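Local structure of putative surface anchored protein (Clostridium perfringens B, 4NI6) at residues V7-V12 / D29-K34; E46-T51 / V73-N78; G52-V57 / Y98-N103. The protein probably forms part of the repetitive Ig-like shaft of a bacterial cell-surface adhesin, in which autocatalytically formed internal ester bonds stabilise the domains. One frame throughout, in Å; residues are numbered along the deposited sequence.

Interaction 1. Residues V7-V12 / D29-K34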
ATOM      1  N   VAL A   7       0.772  -6.633   1.624  1.00  9.04           N
ATOM      2  CA  VAL A   7      -0.593  -6.579   2.130  1.00  8.88           C
ATOM      3  C   VAL A   7      -0.875  -7.726   3.083  1.00  8.32           C
ATOM      4  O   VAL A   7      -0.291  -8.788   2.973  1.00 10.26           O
ATOM      5  CB  VAL A   7      -1.607  -6.576   0.955  1.00  9.14           C
ATOM      6  CG1 VAL A   7      -1.661  -7.921   0.232  1.00 10.36           C
ATOM      7  CG2 VAL A   7      -2.990  -6.132   1.395  1.00 10.67           C
ATOM      8  N   ALA A   8      -1.778  -7.485   4.029  1.00  9.04           N
ATOM      9  CA  ALA A   8      -2.332  -8.554   4.865  1.00 10.33           C
ATOM     10  C   ALA A   8      -3.837  -8.440   4.794  1.00 10.34           C
ATOM     11  O   ALA A   8      -4.419  -7.363   4.999  1.00 11.27           O
ATOM     12  CB  ALA A   8      -1.871  -8.414   6.300  1.00 12.02           C
ATOM     13  N   ALA A   9      -4.480  -9.574   4.522  1.00 10.05           N
ATOM     14  CA  ALA A   9      -5.931  -9.646   4.409  1.00 10.85           C
ATOM     15  C   ALA A   9      -6.426 -10.603   5.491  1.00 12.50           C
ATOM     16  O   ALA A   9      -6.076 -11.794   5.494  1.00 13.59           O
ATOM     17  CB  ALA A   9      -6.287 -10.174   3.035  1.00 13.13           C
ATOM     18  N   ASP A  10      -7.051 -10.050   6.524  1.00 14.91           N
ATOM     19  CA  ASP A  10      -7.373 -10.841   7.715  1.00 17.60           C
ATOM     20  C   ASP A  10      -6.107 -11.543   8.267  1.00 15.64           C
ATOM     21  O   ASP A  10      -6.166 -12.634   8.801  1.00 18.28           O
ATOM     22  CB  ASP A  10      -8.534 -11.805   7.432  1.00 22.72           C
ATOM     23  CG  ASP A  10      -9.896 -10.999   7.129  1.00 63.48           C
ATOM     24  OD1 ASP A  10     -10.125  -9.675   7.648  1.00105.42           O
ATOM     25  OD2 ASP A  10     -10.811 -11.835   6.621  1.00 47.26           O
ATOM     26  N   GLY A  11      -4.973 -10.849   8.227  1.00 16.92           N
ATOM     27  CA  GLY A  11      -3.758 -11.377   8.837  1.00 16.69           C
ATOM     28  C   GLY A  11      -2.914 -12.233   7.905  1.00 16.13           C
ATOM     29  O   GLY A  11      -1.747 -12.525   8.218  1.00 16.72           O
ATOM     30  N   VAL A  12      -3.486 -12.585   6.747  1.00 12.67           N
ATOM     31  CA  VAL A  12      -2.821 -13.446   5.752  1.00 12.39           C
ATOM     32  C   VAL A  12      -2.005 -12.562   4.797  1.00 10.65           C
ATOM     33  O   VAL A  12      -2.568 -11.699   4.155  1.00  9.89           O
ATOM     34  CB  VAL A  12      -3.861 -14.231   4.939  1.00 14.31           C
ATOM     35  CG1 VAL A  12      -3.144 -15.056   3.888  1.00 15.16           C
ATOM     36  CG2 VAL A  12      -4.703 -15.112   5.873  1.00 19.40           C
ATOM     37  N   ASP A  29     -18.113 -11.153   6.395  0.70 24.75           N
ATOM     38  CA  ASP A  29     -18.158  -9.935   7.210  0.70 27.62           C
ATOM     39  C   ASP A  29     -17.251  -8.791   6.715  0.70 26.10           C
ATOM     40  O   ASP A  29     -16.959  -7.850   7.468  0.70 32.77           O
ATOM     41  CB  ASP A  29     -17.740 -10.291   8.643  0.70 36.60           C
ATOM     42  CG  ASP A  29     -16.387 -11.045   8.688  0.70 44.13           C
ATOM     43  OD1 ASP A  29     -15.926 -11.524   7.548  0.70 47.39           O
ATOM     44  OD2 ASP A  29     -15.823 -11.231   9.890  0.70 60.86           O
ATOM     45  N   GLY A  30     -16.780  -8.890   5.474  1.00 21.88           N
ATOM     46  CA  GLY A  30     -15.720  -8.009   4.982  1.00 19.63           C
ATOM     47  C   GLY A  30     -14.357  -8.600   5.275  1.00 26.73           C
ATOM     48  O   GLY A  30     -14.226  -9.638   5.922  1.00 57.69           O
ATOM     49  N   VAL A  31     -13.339  -7.824   4.923  1.00 20.06           N
ATOM     50  CA  VAL A  31     -11.930  -8.241   4.982  1.00 20.32           C
ATOM     51  C   VAL A  31     -11.159  -7.075   5.601  1.00 17.62           C
ATOM     52  O   VAL A  31     -11.265  -5.948   5.123  1.00 15.28           O
ATOM     53  CB  VAL A  31     -11.405  -8.536   3.555  1.00 20.26           C
ATOM     54  CG1 VAL A  31      -9.953  -8.984   3.590  1.00 21.85           C
ATOM     55  CG2 VAL A  31     -12.286  -9.585   2.861  1.00 24.17           C
ATOM     56  N   ASP A  32     -10.457  -7.325   6.710  1.00 18.31           N
ATOM     57  CA  ASP A  32      -9.535  -6.320   7.267  1.00 15.61           C
ATOM     58  C   ASP A  32      -8.267  -6.246   6.437  1.00 11.20           C
ATOM     59  O   ASP A  32      -7.597  -7.255   6.245  1.00 13.54           O
ATOM     60  CB  ASP A  32      -9.204  -6.646   8.722  1.00 21.30           C
ATOM     61  CG  ASP A  32     -10.441  -6.761   9.593  1.00 27.58           C
ATOM     62  OD1 ASP A  32     -11.507  -6.211   9.227  1.00 36.31           O
ATOM     63  OD2 ASP A  32     -10.350  -7.431  10.638  1.00 43.19           O
ATOM     64  N   VAL A  33      -7.975  -5.074   5.886  1.00 10.16           N
ATOM     65  CA  VAL A  33      -6.857  -4.966   4.952  1.00  9.59           C
ATOM     66  C   VAL A  33      -5.837  -3.994   5.529  1.00  9.23           C
ATOM     67  O   VAL A  33      -6.169  -2.858   5.849  1.00 10.37           O
ATOM     68  CB  VAL A  33      -7.309  -4.443   3.578  1.00 10.36           C
ATOM     69  CG1 VAL A  33      -6.124  -4.333   2.606  1.00 12.03           C
ATOM     70  CG2 VAL A  33      -8.377  -5.356   2.996  1.00 11.71           C
ATOM     71  N   LYS A  34      -4.636  -4.503   5.745  1.00  8.41           N
ATOM     72  CA  LYS A  34      -3.532  -3.704   6.268  1.00  8.89           C
ATOM     73  C   LYS A  34      -2.367  -3.825   5.296  1.00  8.94           C
ATOM     74  O   LYS A  34      -2.346  -4.688   4.406  1.00 11.61           O
ATOM     75  CB  LYS A  34      -3.085  -4.228   7.642  1.00 13.96           C
ATOM     76  CG  LYS A  34      -4.100  -4.068   8.751  1.00 16.94           C
ATOM     77  CD  LYS A  34      -3.570  -4.648  10.050  1.00 29.37           C
ATOM     78  CE  LYS A  34      -4.709  -5.080  10.961  1.00 43.34           C
ATOM     79  NZ  LYS A  34      -4.338  -4.975  12.399  1.00 65.83           N
TER
HETATM   80  O   HOH W   1      -5.037  -7.935   7.939  1.00 16.03           O

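Interaction 2. Residues E46-T51 / V73-N78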
ATOM      1  N   GLU A  46      12.560  13.024   8.804  1.00 10.10           N
ATOM      2  CA  GLU A  46      11.637  13.853   8.057  1.00  9.47           C
ATOM      3  C   GLU A  46      10.230  13.228   8.010  1.00  9.49           C
ATOM      4  O   GLU A  46      10.087  11.988   7.873  1.00  9.69           O
ATOM      5  CB  GLU A  46      12.139  14.081   6.614  1.00 10.24           C
ATOM      6  CG  GLU A  46      13.313  15.035   6.528  1.00 10.65           C
ATOM      7  CD  GLU A  46      12.966  16.451   6.913  1.00 11.83           C
ATOM      8  OE1 GLU A  46      11.857  16.965   6.702  1.00 11.93           O
ATOM      9  OE2 GLU A  46      13.944  17.152   7.146  1.00 20.68           O
ATOM     10  N   LYS A  47       9.216  14.082   8.022  1.00  9.10           N
ATOM     11  CA  LYS A  47       7.814  13.639   7.897  0.50  9.86           C
ATOM     12  C   LYS A  47       7.412  13.503   6.437  1.00  9.68           C
ATOM     13  O   LYS A  47       7.839  14.312   5.569  1.00  9.58           O
ATOM     14  CB  LYS A  47       6.886  14.657   8.559  0.50 11.25           C
ATOM     15  CG  LYS A  47       7.020  14.726  10.067  0.50 11.24           C
ATOM     16  CD  LYS A  47       5.896  15.487  10.756  0.50 19.19           C
ATOM     17  CE  LYS A  47       5.834  16.945  10.320  0.50 26.64           C
ATOM     18  NZ  LYS A  47       4.973  17.772  11.216  0.50 32.27           N
ATOM     19  N   TYR A  48       6.557  12.504   6.189  1.00  9.29           N
ATOM     20  CA  TYR A  48       5.991  12.206   4.863  1.00  8.64           C
ATOM     21  C   TYR A  48       4.490  12.027   4.979  1.00  9.16           C
ATOM     22  O   TYR A  48       4.014  11.554   6.009  1.00 10.28           O
ATOM     23  CB  TYR A  48       6.587  10.916   4.273  1.00  9.80           C
ATOM     24  CG  TYR A  48       8.056  11.040   3.918  1.00  9.79           C
ATOM     25  CD1 TYR A  48       9.044  11.003   4.914  1.00  9.59           C
ATOM     26  CD2 TYR A  48       8.450  11.113   2.598  1.00  9.59           C
ATOM     27  CE1 TYR A  48      10.395  11.181   4.599  1.00  9.35           C
ATOM     28  CE2 TYR A  48       9.783  11.307   2.270  1.00 10.29           C
ATOM     29  CZ  TYR A  48      10.744  11.296   3.275  1.00 10.06           C
ATOM     30  OH  TYR A  48      12.089  11.533   2.992  1.00 12.13           O
ATOM     31  N   ASN A  49       3.774  12.501   3.967  1.00  9.42           N
ATOM     32  CA  ASN A  49       2.374  12.155   3.799  1.00  9.76           C
ATOM     33  C   ASN A  49       2.335  10.806   3.070  1.00 10.42           C
ATOM     34  O   ASN A  49       2.747  10.711   1.915  1.00 11.65           O
ATOM     35  CB  ASN A  49       1.699  13.186   2.880  1.00 11.19           C
ATOM     36  CG  ASN A  49       2.054  14.662   3.184  1.00 14.00           C
ATOM     37  OD1 ASN A  49       2.418  15.445   2.274  1.00 20.15           O
ATOM     38  ND2 ASN A  49       1.827  15.086   4.404  1.00 12.46           N
ATOM     39  N   LEU A  50       1.776   9.774   3.719  1.00  9.62           N
ATOM     40  CA  LEU A  50       1.671   8.435   3.121  1.00  8.97           C
ATOM     41  C   LEU A  50       0.233   8.209   2.688  1.00  9.09           C
ATOM     42  O   LEU A  50      -0.666   8.195   3.542  1.00  9.78           O
ATOM     43  CB  LEU A  50       2.106   7.382   4.132  1.00 10.09           C
ATOM     44  CG  LEU A  50       2.013   5.938   3.602  1.00  9.60           C
ATOM     45  CD1 LEU A  50       2.996   5.689   2.472  1.00 10.52           C
ATOM     46  CD2 LEU A  50       2.198   4.912   4.708  1.00 11.62           C
ATOM     47  N   THR A  51       0.029   8.106   1.393  1.00  9.21           N
ATOM     48  CA  THR A  51      -1.313   7.754   0.871  1.00  8.83           C
ATOM     49  C   THR A  51      -1.314   6.339   0.343  1.00  8.26           C
ATOM     50  O   THR A  51      -0.557   5.979  -0.540  1.00  9.30           O
ATOM     51  CB  THR A  51      -1.725   8.694  -0.271  1.00 10.16           C
ATOM     52  OG1 THR A  51      -1.803  10.032   0.226  1.00 10.75           O
ATOM     53  CG2 THR A  51      -3.105   8.280  -0.859  1.00 11.46           C
ATOM     54  N   VAL A  73       3.535  10.090   8.464  1.00  9.77           N
ATOM     55  CA  VAL A  73       4.525   9.151   8.974  1.00 10.08           C
ATOM     56  C   VAL A  73       5.886   9.870   9.010  1.00  9.28           C
ATOM     57  O   VAL A  73       6.045  10.902   8.385  1.00 11.44           O
ATOM     58  CB  VAL A  73       4.597   7.860   8.090  1.00  9.51           C
ATOM     59  CG1 VAL A  73       3.275   7.068   8.134  1.00 11.65           C
ATOM     60  CG2 VAL A  73       4.969   8.212   6.648  1.00 11.47           C
ATOM     61  N   THR A  74       6.843   9.294   9.708  1.00  9.20           N
ATOM     62  CA  THR A  74       8.163   9.910   9.785  1.00  9.65           C
ATOM     63  C   THR A  74       9.183   8.831   9.495  1.00 10.76           C
ATOM     64  O   THR A  74       9.141   7.736  10.097  1.00 10.00           O
ATOM     65  CB  THR A  74       8.400  10.552  11.177  1.00 10.70           C
ATOM     66  OG1 THR A  74       7.318  11.428  11.492  1.00 12.77           O
ATOM     67  CG2 THR A  74       9.715  11.352  11.218  1.00 10.13           C
ATOM     68  N   ALA A  75      10.208   9.187   8.705  1.00  9.70           N
ATOM     69  CA  ALA A  75      11.307   8.273   8.464  1.00 10.58           C
ATOM     70  C   ALA A  75      12.205   8.267   9.701  1.00  9.33           C
ATOM     71  O   ALA A  75      12.511   9.350  10.269  1.00 10.76           O
ATOM     72  CB  ALA A  75      12.102   8.650   7.210  1.00 11.37           C
ATOM     73  N   VAL A  76      12.738   7.112  10.049  1.00 10.66           N
ATOM     74  CA  VAL A  76      13.606   6.996  11.211  1.00 11.95           C
ATOM     75  C   VAL A  76      15.085   7.013  10.760  1.00 13.06           C
ATOM     76  O   VAL A  76      15.400   7.598   9.721  1.00 13.79           O
ATOM     77  CB  VAL A  76      13.245   5.792  12.093  1.00 10.01           C
ATOM     78  CG1 VAL A  76      11.823   5.932  12.614  1.00 13.67           C
ATOM     79  CG2 VAL A  76      13.438   4.491  11.342  1.00 12.96           C
ATOM     80  N   GLU A  77      15.965   6.339  11.510  1.00 17.91           N
ATOM     81  CA  GLU A  77      17.419   6.397  11.327  1.00 17.86           C
ATOM     82  C   GLU A  77      17.844   5.982   9.922  1.00 19.41           C
ATOM     83  O   GLU A  77      17.332   4.983   9.370  1.00 21.56           O
ATOM     84  CB  GLU A  77      18.119   5.506  12.361  1.00 22.37           C
ATOM     85  CG  GLU A  77      17.962   5.947  13.811  1.00 24.96           C
ATOM     86  CD  GLU A  77      16.828   5.242  14.525  1.00 27.68           C
ATOM     87  OE1 GLU A  77      15.960   4.698  13.824  1.00 20.61           O
ATOM     88  OE2 GLU A  77      16.859   5.149  15.775  1.00 43.54           O
ATOM     89  N   ASN A  78      18.726   6.782   9.332  1.00 19.84           N
ATOM     90  CA  ASN A  78      19.266   6.509   8.007  1.00 22.27           C
ATOM     91  C   ASN A  78      18.194   6.473   6.925  1.00 18.75           C
ATOM     92  O   ASN A  78      18.481   6.103   5.793  1.00 25.06           O
ATOM     93  CB  ASN A  78      20.063   5.201   8.003  1.00 30.18           C
TER

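Interaction 3. Residues G52-V57 / Y98-N103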
ATOM      1  N   GLY A  52      -2.191   5.516   0.919  1.00  8.77           N
ATOM      2  CA  GLY A  52      -2.424   4.160   0.424  1.00  9.26           C
ATOM      3  C   GLY A  52      -3.775   4.053  -0.228  1.00  8.75           C
ATOM      4  O   GLY A  52      -4.717   4.709   0.184  1.00  9.81           O
ATOM      5  N   LYS A  53      -3.792   3.341  -1.341  1.00  8.68           N
ATOM      6  CA  LYS A  53      -5.028   3.096  -2.077  1.00  9.49           C
ATOM      7  C   LYS A  53      -5.217   1.614  -2.285  1.00 10.02           C
ATOM      8  O   LYS A  53      -4.285   0.872  -2.602  1.00 12.00           O
ATOM      9  CB  LYS A  53      -4.993   3.794  -3.419  1.00 10.63           C
ATOM     10  CG  LYS A  53      -5.004   5.312  -3.289  1.00 12.25           C
ATOM     11  CD  LYS A  53      -4.897   5.994  -4.632  1.00 14.67           C
ATOM     12  CE  LYS A  53      -4.887   7.506  -4.454  1.00 16.12           C
ATOM     13  NZ  LYS A  53      -6.148   7.932  -3.767  1.00 20.53           N
ATOM     14  N   LEU A  54      -6.461   1.159  -2.101  1.00  9.28           N
ATOM     15  CA  LEU A  54      -6.839  -0.215  -2.405  1.00  9.82           C
ATOM     16  C   LEU A  54      -7.594  -0.175  -3.732  1.00  8.51           C
ATOM     17  O   LEU A  54      -8.630   0.480  -3.830  1.00 10.00           O
ATOM     18  CB  LEU A  54      -7.736  -0.785  -1.299  1.00 10.10           C
ATOM     19  CG  LEU A  54      -8.120  -2.252  -1.414  1.00 10.50           C
ATOM     20  CD1 LEU A  54      -6.890  -3.144  -1.408  1.00 10.00           C
ATOM     21  CD2 LEU A  54      -9.073  -2.632  -0.290  1.00 13.56           C
ATOM     22  N   MET A  55      -7.042  -0.829  -4.746  1.00  9.19           N
ATOM     23  CA  MET A  55      -7.570  -0.766  -6.116  1.00  9.72           C
ATOM     24  C   MET A  55      -8.143  -2.125  -6.522  1.00  9.46           C
ATOM     25  O   MET A  55      -7.479  -3.142  -6.364  1.00 11.15           O
ATOM     26  CB  MET A  55      -6.426  -0.447  -7.068  1.00 10.57           C
ATOM     27  CG  MET A  55      -5.630   0.813  -6.706  1.00 10.75           C
ATOM     28  SD  MET A  55      -6.597   2.352  -6.627  1.00 12.21           S
ATOM     29  CE  MET A  55      -6.952   2.530  -8.358  1.00 15.56           C
ATOM     30  N   HIS A  56      -9.360  -2.118  -7.041  1.00 10.68           N
ATOM     31  CA  HIS A  56      -9.957  -3.286  -7.673  1.00 11.42           C
ATOM     32  C   HIS A  56      -9.357  -3.448  -9.043  1.00 11.87           C
ATOM     33  O   HIS A  56      -9.366  -2.521  -9.862  1.00 13.86           O
ATOM     34  CB  HIS A  56     -11.463  -3.063  -7.717  1.00 13.10           C
ATOM     35  CG  HIS A  56     -12.241  -4.153  -8.377  1.00 13.96           C
ATOM     36  ND1 HIS A  56     -13.465  -3.924  -8.881  1.00 32.02           N
ATOM     37  CD2 HIS A  56     -11.959  -5.489  -8.628  1.00 14.13           C
ATOM     38  CE1 HIS A  56     -13.989  -5.072  -9.350  1.00 32.07           C
ATOM     39  NE2 HIS A  56     -13.071  -6.029  -9.227  1.00 19.28           N
ATOM     40  N   VAL A  57      -8.718  -4.593  -9.263  1.00 12.21           N
ATOM     41  CA  VAL A  57      -8.066  -4.920 -10.541  1.00 13.70           C
ATOM     42  C   VAL A  57      -9.008  -5.725 -11.416  1.00 16.85           C
ATOM     43  O   VAL A  57      -9.318  -6.876 -11.096  1.00 22.53           O
ATOM     44  CB  VAL A  57      -6.799  -5.773 -10.334  1.00 16.93           C
ATOM     45  CG1 VAL A  57      -6.081  -6.008 -11.656  1.00 20.32           C
ATOM     46  CG2 VAL A  57      -5.889  -5.135  -9.306  1.00 18.25           C
ATOM     47  N   TYR A  98      -7.717  -7.423  -5.682  1.00 10.18           N
ATOM     48  CA  TYR A  98      -7.428  -6.058  -5.227  1.00 10.23           C
ATOM     49  C   TYR A  98      -5.949  -5.910  -4.966  1.00  9.29           C
ATOM     50  O   TYR A  98      -5.308  -6.806  -4.489  1.00 11.50           O
ATOM     51  CB  TYR A  98      -8.177  -5.730  -3.931  1.00 10.65           C
ATOM     52  CG  TYR A  98      -9.690  -5.899  -4.071  1.00 10.69           C
ATOM     53  CD1 TYR A  98     -10.317  -7.160  -3.906  1.00 11.68           C
ATOM     54  CD2 TYR A  98     -10.482  -4.837  -4.413  1.00 11.93           C
ATOM     55  CE1 TYR A  98     -11.687  -7.345  -4.150  1.00 15.77           C
ATOM     56  CE2 TYR A  98     -11.835  -5.008  -4.672  1.00 16.30           C
ATOM     57  CZ  TYR A  98     -12.428  -6.251  -4.502  1.00 15.24           C
ATOM     58  OH  TYR A  98     -13.778  -6.394  -4.671  1.00 17.60           O
ATOM     59  N   VAL A  99      -5.415  -4.708  -5.228  1.00  9.38           N
ATOM     60  CA  VAL A  99      -3.994  -4.408  -5.004  1.00  9.52           C
ATOM     61  C   VAL A  99      -3.831  -3.087  -4.262  1.00  8.43           C
ATOM     62  O   VAL A  99      -4.582  -2.157  -4.469  1.00  9.50           O
ATOM     63  CB  VAL A  99      -3.227  -4.433  -6.349  1.00  9.08           C
ATOM     64  CG1 VAL A  99      -3.699  -3.340  -7.308  1.00 12.24           C
ATOM     65  CG2 VAL A  99      -1.710  -4.359  -6.163  1.00 10.95           C
ATOM     66  N   VAL A 100      -2.825  -3.076  -3.395  1.00  8.73           N
ATOM     67  CA  VAL A 100      -2.488  -1.861  -2.639  1.00  8.73           C
ATOM     68  C   VAL A 100      -1.385  -1.061  -3.308  1.00  8.31           C
ATOM     69  O   VAL A 100      -0.379  -1.643  -3.720  1.00  9.49           O
ATOM     70  CB  VAL A 100      -2.058  -2.189  -1.210  1.00  9.70           C
ATOM     71  CG1 VAL A 100      -1.679  -0.924  -0.436  1.00 10.21           C
ATOM     72  CG2 VAL A 100      -3.155  -2.945  -0.463  1.00 11.85           C
ATOM     73  N   PHE A 101      -1.684   0.220  -3.519  1.00  8.57           N
ATOM     74  CA  PHE A 101      -0.707   1.215  -3.968  1.00  9.12           C
ATOM     75  C   PHE A 101      -0.285   2.071  -2.760  1.00  8.63           C
ATOM     76  O   PHE A 101      -1.101   2.372  -1.885  1.00  9.76           O
ATOM     77  CB  PHE A 101      -1.379   2.120  -4.965  1.00  9.61           C
ATOM     78  CG  PHE A 101      -1.552   1.556  -6.350  1.00  9.99           C
ATOM     79  CD1 PHE A 101      -1.228   0.245  -6.674  1.00  9.99           C
ATOM     80  CD2 PHE A 101      -2.083   2.372  -7.346  1.00 11.23           C
ATOM     81  CE1 PHE A 101      -1.417  -0.246  -7.957  1.00 11.27           C
ATOM     82  CE2 PHE A 101      -2.266   1.893  -8.641  1.00 12.83           C
ATOM     83  CZ  PHE A 101      -1.945   0.580  -8.943  1.00 12.67           C
ATOM     84  N   GLU A 102       0.978   2.547  -2.756  1.00  9.41           N
ATOM     85  CA  GLU A 102       1.473   3.459  -1.703  1.00  9.69           C
ATOM     86  C   GLU A 102       2.294   4.582  -2.328  1.00 10.14           C
ATOM     87  O   GLU A 102       3.010   4.351  -3.301  1.00 11.37           O
ATOM     88  CB  GLU A 102       2.382   2.709  -0.741  1.00  9.74           C
ATOM     89  CG  GLU A 102       1.703   1.658   0.108  1.00  9.16           C
ATOM     90  CD  GLU A 102       0.805   2.180   1.231  1.00  9.34           C
ATOM     91  OE1 GLU A 102       0.181   1.326   1.933  1.00 10.31           O
ATOM     92  OE2 GLU A 102       0.582   3.392   1.352  1.00  9.44           O
ATOM     93  N   ASN A 103       2.076   5.784  -1.821  1.00  9.15           N
ATOM     94  CA  ASN A 103       2.786   6.974  -2.269  1.00 10.08           C
ATOM     95  C   ASN A 103       3.197   7.759  -1.032  1.00 10.30           C
ATOM     96  O   ASN A 103       2.361   8.211  -0.253  1.00 11.79           O
ATOM     97  CB  ASN A 103       1.840   7.787  -3.095  1.00 12.26           C
ATOM     98  CG  ASN A 103       2.508   8.973  -3.744  1.00 18.49           C
ATOM     99  OD1 ASN A 103       2.868   8.934  -4.916  1.00 30.18           O
ATOM    100  ND2 ASN A 103       2.708  10.028  -2.970  1.00 24.58           N
TER

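Interaction 1. Residues V7-V12 / D29-K34
A8 and K34 form an antiparallel hydrogen-bonded pair, and A9 and V33 make the non-hydrogen-bonded pair beside it. A8 N binds K34 O at 2.9 Å, and K34 N returns a bond to A8 O. D10 N then reaches D32 O at 2.9 Å. D32 O has a second donor, a water that also accepts from G11 N.

Next, the D10 carboxylate takes the place of a backbone acceptor, and D32 N meets D10 OD1 from above the carboxylate plane. The modelled 2.6 Å from D32 N to D10 OD1 is short and uncertain. D10 CG stands beside its backbone N, anti to the carbonyl carbon (chi1 -65°), and from there the carboxylate reaches D32. The D10 and D32 side chains cross at about a right angle. D10 OD1 and D32 OD2 come within 3.7 Å, which probably costs some repulsion. D32 OD1 has its own donor, N89 ND2.

Apolar contacts line the face of A9 and V33. A9 CB touches V31 CG1 at 3.9 Å. V7 CG2 meets V33 CG1 at 3.8 Å.

D10 and G11 are the middle residues of a type I' turn from A9 to V12, which reverses strand 3-9 into strand 12-13. On its other side strand 31-39 pairs with strand 81-90. V22 of strand 20-22 touches A9 and V31, while L137 of strand 121-139 packs on A9 and V33.

Interaction 2. Residues E46-T51 / V73-N78
V73 is the main bump of this contact, and Y48 and L50 supply the hollow that receives it. V73 CG2 sits above Y48 O at 3.5 Å. V73 CG2 is flanked by Y48 CB, 3.9 Å away, and by L50 CB. With V73 CG1 anti to the carbonyl carbon (chi1 -64°), CG2 falls between the backbone N and the carbonyl carbon, and enters this notch. V73 CG1 lies further along, near L50 CB and L50 CD2. The L50 and V73 side chains cross obliquely.

A second, smaller bump is A75. A75 CB approaches Y48 CE1 at 4.0 Å, obliquely to the ring. Y48 thus touches V73 through CB and A75 through its ring.

T74 points to the opposite face, with K47. There T74 OG1 meets K47 CG in one of two K47 conformers, and T74 CG2 lies over E46 O at 3.4 Å. The K47 chain then leads away.

The backbones hold these shapes in antiparallel register. Y48 N binds V73 O at 2.8 Å, and V73 N binds Y48 O in return. A75 N to E46 O, at 2.9 Å, carries the pairing past the end of strand 63-74. T74 O accepts a hydrogen bond from W83 NE1.

The contact joins the two strands of the hairpin 47-57/63-74, with no salt bridge across it. The Y48 ring is buried; its OH has partners outside the contact, Q123 OE1 and V43 N. The contact therefore relies on aliphatic fit and backbone bonds, not on charge.

Interaction 3. Residues G52-V57 / Y98-N103
K53 with F101 and M55 with V99 are the hydrogen-bonded pairs of two antiparallel strands. Each pair makes two backbone bonds, such as K53 N to F101 O, 2.9 Å. The N-to-C directions of the two strand segments lie 150° apart.

On the face of M55 and F101, M55 CG, anti to its carbonyl carbon (chi1 -54°), lies over the F101 ring, 4.0 Å from its centroid, in a CH-pi contact. M55 SD is oblique to that ring, a Met-aromatic contact. On the other face the H56 and Y98 planes are tilted by 27° and overlap little, with Y98 OH over one face of the H56 ring. H56 CB meets Y98 CE2 at 3.6 Å. H56 NE2 bonds to E96 and Y98 OH to Q93 N.

L54 CD1 rests between Y98 CB and V100 CG2, at 3.8 Å from Y98 CB. V57 CG2 and V99 CG1 are tight at 3.5 Å.

E102 OE2 lies 3.2 Å from G52 CA, a polar contact, and E102 OE1 lies near D35 OD2.

Strand 63-74 flanks strand 47-57, and strand 121-139 flanks strand 97-106. Strands 3-9 and 81-90 of the other sheet cover the face of L54, V100 and E102.

How the interactions relate
Interactions 2 and 3 share strand 47-57, which pairs with strand 63-74 in interaction 2 and strand 97-106 in interaction 3. They meet where T51 N probably bonds N103 O, 2.9 Å away. Interaction 1 belongs to the other sheet of this Ig-like fold. It packs on interaction 3 across the interior, V7 CG2 to V100 CG2 at 3.7 Å and V33 to L54. Interaction 3 is the most central, its centre about 6 Å from that of the chain, and adds aromatic contacts to its pairing. Interactions 1 and 2 lie further out. Interaction 1 ends in a type I' turn, with the D10 and D32 carboxylates close together; interaction 2 runs into the loop starting at A75.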